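Local coordinates for GphF Dehydratase 1 (Archangium violaceum, PDB 6MBF), which is a polyketide synthase dehydratase domain that probably removes water from the growing chain in gephyronic acid assembly and may also shift the resulting double bond, at residues R170-R175 / F211-A216; E178-V183 / R243-L248; A205-V210 / A262-F267. One frame throughout, in Å; residues are numbered along the deposited sequence.

Contact 1 of 3, residues R170-R175 / F211-A216; sequences RHLERR and FALIYA
The carbonyl oxygen of Leu-213, near the C-terminal end of helix 200-214, is gripped by two donors. Arg-174 reaches it from strand 169-175, with NH1 3.1 Å from Leu-213 O. The approach lies in the carbonyl plane on a lone pair, but the bond is bent, 139° at the hydrogen. The second donor is the backbone N of Ala-216, where the chain turns. NH1 also gives a hydrogen to a water 2.9 Å from it, and that water donates in turn to Ala-212 O. Arginine suits the place because one end group can serve several acceptors: its NH2 bonds to Gly-176 O, just past the strand.

The flat face of the guanidinium, where no N-H points, packs on carbon. Leu-213 CG sits over its centre, 3.6 Å above the plane, the two side chains sliding past each other in opposite directions, while Ala-216 CB lies at the edge beside NH1. An alanine in place of Arg-174 would probably leave Leu-213 O, the bridging water and Gly-176 O without this donor and take the flat cover off Leu-213 CG.

Deeper in, the contact is purely apolar. Leu-172 has CG anti to the backbone N (chi1 -178°), and its CD2 lies 3.6 Å from Ala-212 CB and 4.1 Å from Leu-213 CD1. The small alanine lets the leucine come close to the helix, and Leu-151 of helix 151-158 and Ala-179 of the next strand also border Leu-172. A strand packed on the last turn of the helix that its sheet wraps is consistent with the hotdog fold of this family.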
loop_
_atom_site.group_PDB
_atom_site.type_symbol
_atom_site.label_atom_id
_atom_site.label_comp_id
_atom_site.label_asym_id
_atom_site.label_seq_id
_atom_site.Cartn_x
_atom_site.Cartn_y
_atom_site.Cartn_z
ATOM N N ARG A 170 -13.489 -9.392 -4.278
ATOM C CA ARG A 170 -14.740 -9.992 -4.718
ATOM C C ARG A 170 -14.722 -11.506 -4.586
ATOM O O ARG A 170 -15.711 -12.103 -4.141
ATOM C CB ARG A 170 -15.036 -9.595 -6.167
ATOM C CG ARG A 170 -15.123 -8.095 -6.374
ATOM C CD ARG A 170 -15.926 -7.446 -5.257
ATOM N NE ARG A 170 -15.728 -6.003 -5.202
ATOM C CZ ARG A 170 -15.761 -5.296 -4.078
ATOM N NH1 ARG A 170 -15.572 -3.987 -4.114
ATOM N NH2 ARG A 170 -15.966 -5.908 -2.917
ATOM N N HIS A 171 -13.601 -12.130 -4.941
ATOM C CA HIS A 171 -13.468 -13.580 -4.917
ATOM C C HIS A 171 -12.035 -13.910 -4.536
ATOM O O HIS A 171 -11.110 -13.163 -4.862
ATOM C CB HIS A 171 -13.820 -14.200 -6.278
ATOM C CG HIS A 171 -13.481 -15.655 -6.393
ATOM N ND1 HIS A 171 -14.293 -16.653 -5.899
ATOM C CD2 HIS A 171 -12.414 -16.279 -6.950
ATOM C CE1 HIS A 171 -13.741 -17.829 -6.142
ATOM N NE2 HIS A 171 -12.599 -17.630 -6.780
ATOM N N LEU A 172 -11.854 -15.027 -3.833
ATOM C CA LEU A 172 -10.522 -15.451 -3.428
ATOM C C LEU A 172 -10.531 -16.968 -3.339
ATOM O O LEU A 172 -11.436 -17.540 -2.724
ATOM C CB LEU A 172 -10.113 -14.828 -2.083
ATOM C CG LEU A 172 -8.702 -15.166 -1.566
ATOM C CD1 LEU A 172 -7.598 -14.625 -2.499
ATOM C CD2 LEU A 172 -8.493 -14.651 -0.153
ATOM N N GLU A 173 -9.552 -17.613 -3.967
ATOM C CA GLU A 173 -9.409 -19.058 -3.855
ATOM C C GLU A 173 -7.964 -19.403 -3.538
ATOM O O GLU A 173 -7.037 -18.740 -4.014
ATOM C CB GLU A 173 -9.856 -19.776 -5.131
ATOM C CG GLU A 173 -9.018 -19.483 -6.358
ATOM C CD GLU A 173 -9.567 -20.171 -7.587
ATOM O OE1 GLU A 173 -10.698 -19.830 -7.993
ATOM O OE2 GLU A 173 -8.884 -21.062 -8.131
ATOM N N ARG A 174 -7.772 -20.433 -2.723
ATOM C CA ARG A 174 -6.437 -20.768 -2.260
ATOM C C ARG A 174 -6.087 -22.214 -2.582
ATOM O O ARG A 174 -6.956 -23.071 -2.769
ATOM C CB ARG A 174 -6.294 -20.525 -0.755
ATOM C CG ARG A 174 -7.131 -21.446 0.126
ATOM C CD ARG A 174 -6.782 -21.238 1.603
ATOM N NE ARG A 174 -5.354 -21.432 1.865
ATOM C CZ ARG A 174 -4.730 -21.029 2.970
ATOM N NH1 ARG A 174 -5.407 -20.404 3.925
ATOM N NH2 ARG A 174 -3.427 -21.242 3.120
ATOM N N ARG A 175 -4.784 -22.462 -2.655
ATOM C CA ARG A 175 -4.247 -23.811 -2.806
ATOM C C ARG A 175 -2.856 -23.802 -2.198
ATOM O O ARG A 175 -1.976 -23.092 -2.690
ATOM C CB ARG A 175 -4.200 -24.231 -4.275
ATOM C CG ARG A 175 -3.348 -25.456 -4.536
ATOM C CD ARG A 175 -4.164 -26.733 -4.477
ATOM N NE ARG A 175 -5.149 -26.805 -5.552
ATOM C CZ ARG A 175 -5.806 -27.911 -5.888
ATOM N NH1 ARG A 175 -5.574 -29.042 -5.238
ATOM N NH2 ARG A 175 -6.690 -27.890 -6.877
ATOM N N PHE A 211 -3.624 -11.577 3.975
ATOM C CA PHE A 211 -4.172 -11.691 5.328
ATOM C C PHE A 211 -5.175 -12.831 5.424
ATOM O O PHE A 211 -5.165 -13.602 6.395
ATOM C CB PHE A 211 -4.865 -10.389 5.737
ATOM C CG PHE A 211 -3.948 -9.206 5.908
ATOM C CD1 PHE A 211 -2.572 -9.349 5.989
ATOM C CD2 PHE A 211 -4.495 -7.938 6.034
ATOM C CE1 PHE A 211 -1.761 -8.232 6.177
ATOM C CE2 PHE A 211 -3.688 -6.823 6.211
ATOM C CZ PHE A 211 -2.323 -6.977 6.284
ATOM N N ALA A 212 -6.069 -12.934 4.436
ATOM C CA ALA A 212 -7.109 -13.956 4.470
ATOM C C ALA A 212 -6.511 -15.356 4.470
ATOM O O ALA A 212 -7.047 -16.263 5.113
ATOM C CB ALA A 212 -8.063 -13.773 3.284
ATOM N N LEU A 213 -5.396 -15.558 3.760
ATOM C CA LEU A 213 -4.740 -16.860 3.800
ATOM C C LEU A 213 -4.104 -17.116 5.162
ATOM O O LEU A 213 -4.291 -18.187 5.755
ATOM C CB LEU A 213 -3.699 -16.962 2.685
ATOM C CG LEU A 213 -4.178 -17.799 1.505
ATOM C CD1 LEU A 213 -5.340 -17.091 0.808
ATOM C CD2 LEU A 213 -3.034 -18.062 0.550
ATOM N N ILE A 214 -3.363 -16.133 5.682
ATOM C CA ILE A 214 -2.721 -16.276 6.987
ATOM C C ILE A 214 -3.752 -16.614 8.063
ATOM O O ILE A 214 -3.581 -17.568 8.829
ATOM C CB ILE A 214 -1.946 -14.994 7.344
ATOM C CG1 ILE A 214 -0.737 -14.812 6.417
ATOM C CG2 ILE A 214 -1.524 -15.018 8.801
ATOM C CD1 ILE A 214 -0.161 -13.409 6.459
ATOM N N TYR A 215 -4.841 -15.844 8.128
ATOM C CA TYR A 215 -5.768 -15.921 9.255
ATOM C C TYR A 215 -6.655 -17.155 9.200
ATOM O O TYR A 215 -7.409 -17.405 10.151
ATOM C CB TYR A 215 -6.608 -14.642 9.331
ATOM C CG TYR A 215 -5.780 -13.430 9.712
ATOM C CD1 TYR A 215 -6.024 -12.182 9.150
ATOM C CD2 TYR A 215 -4.743 -13.542 10.634
ATOM C CE1 TYR A 215 -5.260 -11.071 9.511
ATOM C CE2 TYR A 215 -3.975 -12.444 10.990
ATOM C CZ TYR A 215 -4.239 -11.213 10.421
ATOM O OH TYR A 215 -3.480 -10.129 10.779
ATOM N N ALA A 216 -6.562 -17.946 8.131
ATOM C CA ALA A 216 -7.143 -19.280 8.159
ATOM C C ALA A 216 -6.454 -20.170 9.185
ATOM O O ALA A 216 -7.064 -21.132 9.663
ATOM C CB ALA A 216 -7.069 -19.923 6.774
HETATM O O HOH W 1 -7.902 -18.982 3.552
#

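Contact 2 of 3, residues E178-V183 / R243-L248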
loop_
_atom_site.group_PDB
_atom_site.type_symbol
_atom_site.label_atom_id
_atom_site.label_comp_id
_atom_site.label_asym_id
_atom_site.label_seq_id
_atom_site.Cartn_x
_atom_site.Cartn_y
_atom_site.Cartn_z
ATOM N N GLU A 178 -0.645 -20.442 -1.838
ATOM C CA GLU A 178 -0.911 -19.574 -2.970
ATOM C C GLU A 178 -2.398 -19.279 -3.079
ATOM O O GLU A 178 -3.252 -20.032 -2.594
ATOM C CB GLU A 178 -0.407 -20.203 -4.274
ATOM C CG GLU A 178 1.088 -20.444 -4.272
ATOM C CD GLU A 178 1.633 -20.831 -5.640
ATOM O OE1 GLU A 178 0.963 -20.545 -6.659
ATOM O OE2 GLU A 178 2.742 -21.418 -5.686
ATOM N N ALA A 179 -2.706 -18.152 -3.718
ATOM C CA ALA A 179 -4.096 -17.768 -3.904
ATOM C C ALA A 179 -4.215 -16.905 -5.146
ATOM O O ALA A 179 -3.252 -16.276 -5.588
ATOM C CB ALA A 179 -4.650 -17.019 -2.688
ATOM N N ILE A 180 -5.422 -16.880 -5.702
ATOM C CA ILE A 180 -5.795 -15.907 -6.718
ATOM C C ILE A 180 -7.031 -15.174 -6.226
ATOM O O ILE A 180 -8.010 -15.804 -5.800
ATOM C CB ILE A 180 -6.043 -16.553 -8.088
ATOM C CG1 ILE A 180 -4.726 -17.070 -8.657
ATOM C CG2 ILE A 180 -6.675 -15.543 -9.041
ATOM C CD1 ILE A 180 -4.924 -17.849 -9.893
ATOM N N GLY A 181 -6.962 -13.853 -6.240
ATOM C CA GLY A 181 -8.059 -13.020 -5.807
ATOM C C GLY A 181 -8.485 -12.119 -6.945
ATOM O O GLY A 181 -7.693 -11.794 -7.832
ATOM N N HIS A 182 -9.755 -11.748 -6.930
ATOM C CA HIS A 182 -10.315 -10.760 -7.840
ATOM C C HIS A 182 -10.698 -9.555 -6.991
ATOM O O HIS A 182 -11.517 -9.685 -6.074
ATOM C CB HIS A 182 -11.525 -11.342 -8.576
ATOM C CG HIS A 182 -12.266 -10.350 -9.416
ATOM N ND1 HIS A 182 -13.613 -10.461 -9.684
ATOM C CD2 HIS A 182 -11.848 -9.226 -10.048
ATOM C CE1 HIS A 182 -13.993 -9.455 -10.450
ATOM N NE2 HIS A 182 -12.939 -8.694 -10.690
ATOM N N VAL A 183 -10.071 -8.404 -7.256
ATOM C CA VAL A 183 -10.333 -7.183 -6.505
ATOM C C VAL A 183 -10.852 -6.128 -7.468
ATOM O O VAL A 183 -10.381 -6.013 -8.607
ATOM C CB VAL A 183 -9.107 -6.649 -5.716
ATOM C CG1 VAL A 183 -8.373 -7.753 -4.997
ATOM C CG2 VAL A 183 -8.185 -5.830 -6.566
ATOM N N ARG A 243 -6.983 -9.192 -11.208
ATOM C CA ARG A 243 -6.822 -10.485 -10.570
ATOM C C ARG A 243 -5.399 -10.549 -10.039
ATOM O O ARG A 243 -4.454 -10.151 -10.724
ATOM C CB ARG A 243 -7.097 -11.634 -11.541
ATOM C CG ARG A 243 -8.552 -11.698 -11.997
ATOM C CD ARG A 243 -8.801 -13.012 -12.733
ATOM N NE ARG A 243 -10.197 -13.161 -13.144
ATOM C CZ ARG A 243 -10.690 -12.747 -14.308
ATOM N NH1 ARG A 243 -9.909 -12.149 -15.202
ATOM N NH2 ARG A 243 -11.975 -12.928 -14.580
ATOM N N VAL A 244 -5.245 -11.008 -8.807
ATOM C CA VAL A 244 -3.946 -10.985 -8.151
ATOM C C VAL A 244 -3.562 -12.407 -7.776
ATOM O O VAL A 244 -4.373 -13.146 -7.207
ATOM C CB VAL A 244 -3.939 -10.065 -6.917
ATOM C CG1 VAL A 244 -5.097 -10.392 -5.968
ATOM C CG2 VAL A 244 -2.590 -10.152 -6.210
ATOM N N HIS A 245 -2.343 -12.796 -8.123
ATOM C CA HIS A 245 -1.765 -14.044 -7.651
ATOM C C HIS A 245 -0.800 -13.723 -6.515
ATOM O O HIS A 245 0.021 -12.810 -6.636
ATOM C CB HIS A 245 -1.052 -14.773 -8.791
ATOM C CG HIS A 245 -0.379 -16.035 -8.365
ATOM N ND1 HIS A 245 0.923 -16.329 -8.703
ATOM C CD2 HIS A 245 -0.812 -17.064 -7.599
ATOM C CE1 HIS A 245 1.258 -17.496 -8.181
ATOM N NE2 HIS A 245 0.224 -17.960 -7.503
ATOM N N LEU A 246 -0.911 -14.452 -5.404
ATOM C CA LEU A 246 -0.027 -14.233 -4.267
ATOM C C LEU A 246 0.598 -15.553 -3.842
ATOM O O LEU A 246 0.003 -16.621 -4.011
ATOM C CB LEU A 246 -0.768 -13.595 -3.077
ATOM C CG LEU A 246 -1.755 -14.484 -2.309
ATOM C CD1 LEU A 246 -1.072 -15.249 -1.164
ATOM C CD2 LEU A 246 -2.864 -13.654 -1.745
ATOM N N ARG A 247 1.809 -15.470 -3.294
ATOM C CA ARG A 247 2.493 -16.646 -2.762
ATOM C C ARG A 247 3.134 -16.292 -1.427
ATOM O O ARG A 247 4.013 -15.428 -1.359
ATOM C CB ARG A 247 3.547 -17.183 -3.744
ATOM C CG ARG A 247 4.358 -18.356 -3.167
ATOM C CD ARG A 247 5.393 -18.922 -4.162
ATOM N NE ARG A 247 4.774 -19.475 -5.364
ATOM C CZ ARG A 247 5.038 -19.083 -6.611
ATOM N NH1 ARG A 247 5.921 -18.115 -6.844
ATOM N NH2 ARG A 247 4.417 -19.663 -7.632
ATOM N N LEU A 248 2.698 -16.964 -0.369
ATOM C CA LEU A 248 3.320 -16.814 0.935
ATOM C C LEU A 248 4.584 -17.660 1.009
ATOM O O LEU A 248 4.610 -18.804 0.546
ATOM C CB LEU A 248 2.337 -17.226 2.033
ATOM C CG LEU A 248 1.407 -16.111 2.517
ATOM C CD1 LEU A 248 0.137 -16.695 3.119
ATOM C CD2 LEU A 248 2.125 -15.227 3.538
#
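Glu-178 has CG anti to its carbonyl carbon (chi1 -61°), while His-245 and Arg-247 on the facing strand both have CG anti to the backbone N (His-245 chi1 177°); with the arginine chain then bent at chi3, the three polar ends meet on one face of the sheet. His-245 NE2 donates to Glu-178 OE1 at 2.8 Å, the oxygen lying in the ring plane but met from above the carboxylate. OE2 takes a side-on salt bridge from Arg-247, whose NE at 2.8 Å and NH2 at 3.1 Å reach that one oxygen from the same face of the carboxylate. Glutamate suits this site because it can accept from both neighbours.

The opposite face is apolar. Ala-179 CB rests 3.9 Å from Leu-246 CG, and Val-183 CG1 lies 4.3 Å from Val-244 CG1. Gly-181 has no side chain, which leaves room for Val-244 CG1 to lie against its backbone.

Backbone bonds join Ala-179 to Leu-246 and Gly-181 to Val-244, two in each pair. This regular antiparallel pairing, mostly polar on the face of Glu-178, Ile-180 excepted, and apolar toward helix 200-214, is the build of a hotdog sheet.

Contact 3 of 3, residues A205-V210 / A262-F267; sequences ACFQCV and ADLRLF
Leu-264 of strand 259-267 pushes its CD2 methyl against helix 200-214, and apolar packing carries this buried contact. Among the aliphatic groups, CD2 lies 4.1 Å from Cys-206 CB and 4.0 Å from Val-210 CG2, which places it between side chains one helical turn apart; it also rests on the backbone, 3.7 Å from Cys-206 O. Leucine fits because its branched end can touch several residues at once. Beside it Val-210 CG1 stands 3.9 Å from Ala-262 CB, the short alanine side chain matching the approach of the helix.

One aromatic neighbour joins in. Phe-207 meets the same methyl at its ring edge, CD1 being 4.0 Å from Leu-264 CD2, and the two side chains cross at about a right angle.

Sulfur supplies the last kind. Cys-206 has SG anti to its carbonyl carbon (chi1 -64°), and SG lies 3.8 Å from Leu-266 CD2; a compact, weakly polar side chain is at home in this apolar setting.

Segment 262-267 runs at 136° to helix segment 205-210, their axes 9.9 Å apart. Strand 241-248 borders the same helix on one flank, where Val-244 touches Cys-206 and Leu-246 touches Val-210, while strand 273-284 sends Leu-280 to Phe-207 and Val-277 to Leu-264.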
loop_
_atom_site.group_PDB
_atom_site.type_symbol
_atom_site.label_atom_id
_atom_site.label_comp_id
_atom_site.label_asym_id
_atom_site.label_seq_id
_atom_site.Cartn_x
_atom_site.Cartn_y
_atom_site.Cartn_z
ATOM N N ALA A 205 -6.383 -4.083 -0.903
ATOM C CA ALA A 205 -7.210 -5.269 -1.117
ATOM C C ALA A 205 -6.356 -6.478 -1.503
ATOM O O ALA A 205 -6.594 -7.595 -1.027
ATOM C CB ALA A 205 -8.266 -4.985 -2.189
ATOM N N CYS A 206 -5.334 -6.271 -2.337
ATOM C CA CYS A 206 -4.433 -7.368 -2.681
ATOM C C CYS A 206 -3.674 -7.861 -1.454
ATOM O O CYS A 206 -3.524 -9.070 -1.250
ATOM C CB CYS A 206 -3.460 -6.929 -3.779
ATOM S SG CYS A 206 -4.256 -6.519 -5.359
ATOM N N PHE A 207 -3.190 -6.941 -0.620
ATOM C CA PHE A 207 -2.500 -7.366 0.592
ATOM C C PHE A 207 -3.458 -8.067 1.548
ATOM O O PHE A 207 -3.059 -9.011 2.239
ATOM C CB PHE A 207 -1.824 -6.168 1.269
ATOM C CG PHE A 207 -0.652 -5.584 0.494
ATOM C CD1 PHE A 207 -0.231 -6.126 -0.721
ATOM C CD2 PHE A 207 0.018 -4.476 0.989
ATOM C CE1 PHE A 207 0.859 -5.565 -1.425
ATOM C CE2 PHE A 207 1.094 -3.918 0.300
ATOM C CZ PHE A 207 1.514 -4.456 -0.900
ATOM N N GLN A 208 -4.733 -7.657 1.569
ATOM C CA GLN A 208 -5.700 -8.337 2.428
ATOM C C GLN A 208 -5.962 -9.775 1.973
ATOM O O GLN A 208 -6.339 -10.621 2.795
ATOM C CB GLN A 208 -7.005 -7.538 2.497
ATOM C CG GLN A 208 -6.926 -6.263 3.357
ATOM C CD GLN A 208 -8.289 -5.841 3.832
ATOM O OE1 GLN A 208 -9.033 -6.654 4.390
ATOM N NE2 GLN A 208 -8.648 -4.578 3.597
ATOM N N CYS A 209 -5.775 -10.077 0.681
ATOM C CA CYS A 209 -5.798 -11.468 0.235
ATOM C C CYS A 209 -4.733 -12.289 0.953
ATOM O O CYS A 209 -4.968 -13.454 1.306
ATOM C CB CYS A 209 -5.600 -11.550 -1.279
ATOM S SG CYS A 209 -6.956 -10.874 -2.269
ATOM N N VAL A 210 -3.553 -11.703 1.183
ATOM C CA VAL A 210 -2.530 -12.404 1.958
ATOM C C VAL A 210 -3.013 -12.612 3.385
ATOM O O VAL A 210 -2.851 -13.703 3.956
ATOM C CB VAL A 210 -1.189 -11.644 1.932
ATOM C CG1 VAL A 210 -0.101 -12.480 2.633
ATOM C CG2 VAL A 210 -0.776 -11.297 0.517
ATOM N N ALA A 262 5.490 -12.353 1.510
ATOM C CA ALA A 262 4.689 -12.750 0.362
ATOM C C ALA A 262 5.160 -12.016 -0.886
ATOM O O ALA A 262 5.660 -10.887 -0.814
ATOM C CB ALA A 262 3.193 -12.473 0.593
ATOM N N ASP A 263 4.984 -12.675 -2.029
ATOM C CA ASP A 263 5.142 -12.081 -3.347
ATOM C C ASP A 263 3.774 -12.005 -4.021
ATOM O O ASP A 263 2.908 -12.852 -3.792
ATOM C CB ASP A 263 6.103 -12.903 -4.214
ATOM C CG ASP A 263 7.416 -13.177 -3.523
ATOM O OD1 ASP A 263 8.022 -12.215 -3.014
ATOM O OD2 ASP A 263 7.838 -14.355 -3.489
ATOM N N LEU A 264 3.572 -10.981 -4.844
ATOM C CA LEU A 264 2.286 -10.800 -5.501
ATOM C C LEU A 264 2.490 -10.338 -6.933
ATOM O O LEU A 264 3.468 -9.656 -7.252
ATOM C CB LEU A 264 1.393 -9.782 -4.772
ATOM C CG LEU A 264 1.023 -10.047 -3.314
ATOM C CD1 LEU A 264 2.060 -9.466 -2.379
ATOM C CD2 LEU A 264 -0.344 -9.426 -3.028
ATOM N N ARG A 265 1.559 -10.734 -7.798
ATOM C CA ARG A 265 1.515 -10.306 -9.189
ATOM C C ARG A 265 0.088 -9.884 -9.495
ATOM O O ARG A 265 -0.851 -10.652 -9.260
ATOM C CB ARG A 265 1.963 -11.431 -10.132
ATOM C CG ARG A 265 3.373 -11.952 -9.849
ATOM C CD ARG A 265 4.390 -10.854 -10.057
ATOM N NE ARG A 265 5.773 -11.325 -10.013
ATOM C CZ ARG A 265 6.594 -11.183 -8.976
ATOM N NH1 ARG A 265 6.184 -10.593 -7.859
ATOM N NH2 ARG A 265 7.841 -11.631 -9.065
ATOM N N LEU A 266 -0.074 -8.657 -9.985
ATOM C CA LEU A 266 -1.385 -8.107 -10.311
ATOM C C LEU A 266 -1.567 -8.101 -11.827
ATOM O O LEU A 266 -0.689 -7.634 -12.557
ATOM C CB LEU A 266 -1.532 -6.683 -9.758
ATOM C CG LEU A 266 -1.728 -6.466 -8.244
ATOM C CD1 LEU A 266 -0.566 -6.995 -7.415
ATOM C CD2 LEU A 266 -1.924 -4.987 -7.981
ATOM N N PHE A 267 -2.719 -8.587 -12.292
ATOM C CA PHE A 267 -3.026 -8.675 -13.715
ATOM C C PHE A 267 -4.326 -7.945 -14.014
ATOM O O PHE A 267 -5.251 -7.950 -13.196
ATOM C CB PHE A 267 -3.161 -10.136 -14.170
ATOM C CG PHE A 267 -1.930 -10.958 -13.935
ATOM C CD1 PHE A 267 -0.979 -11.120 -14.935
ATOM C CD2 PHE A 267 -1.725 -11.570 -12.707
ATOM C CE1 PHE A 267 0.162 -11.877 -14.710
ATOM C CE2 PHE A 267 -0.591 -12.324 -12.479
ATOM C CZ PHE A 267 0.351 -12.480 -13.477
#

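How the contacts relate
Going from the N terminus, strand 169-175 is the first element to take part in these contacts and turns at once into strand 178-184, its neighbour in the sheet. Helix 200-214 follows, and contact 1 closes a loop of 35 residues by bringing its C-terminal end back to the first strand. Strand 241-248 then pairs with 178-184 in contact 2, across 59 residues, and strand 259-267 returns to the helix in contact 3, across 51. All three loops cross one another, their segments alternating along the chain. Contacts 1 and 3 share the helix, contact 2 joins the strands between them, and together they fasten four adjacent strands of the sheet around it.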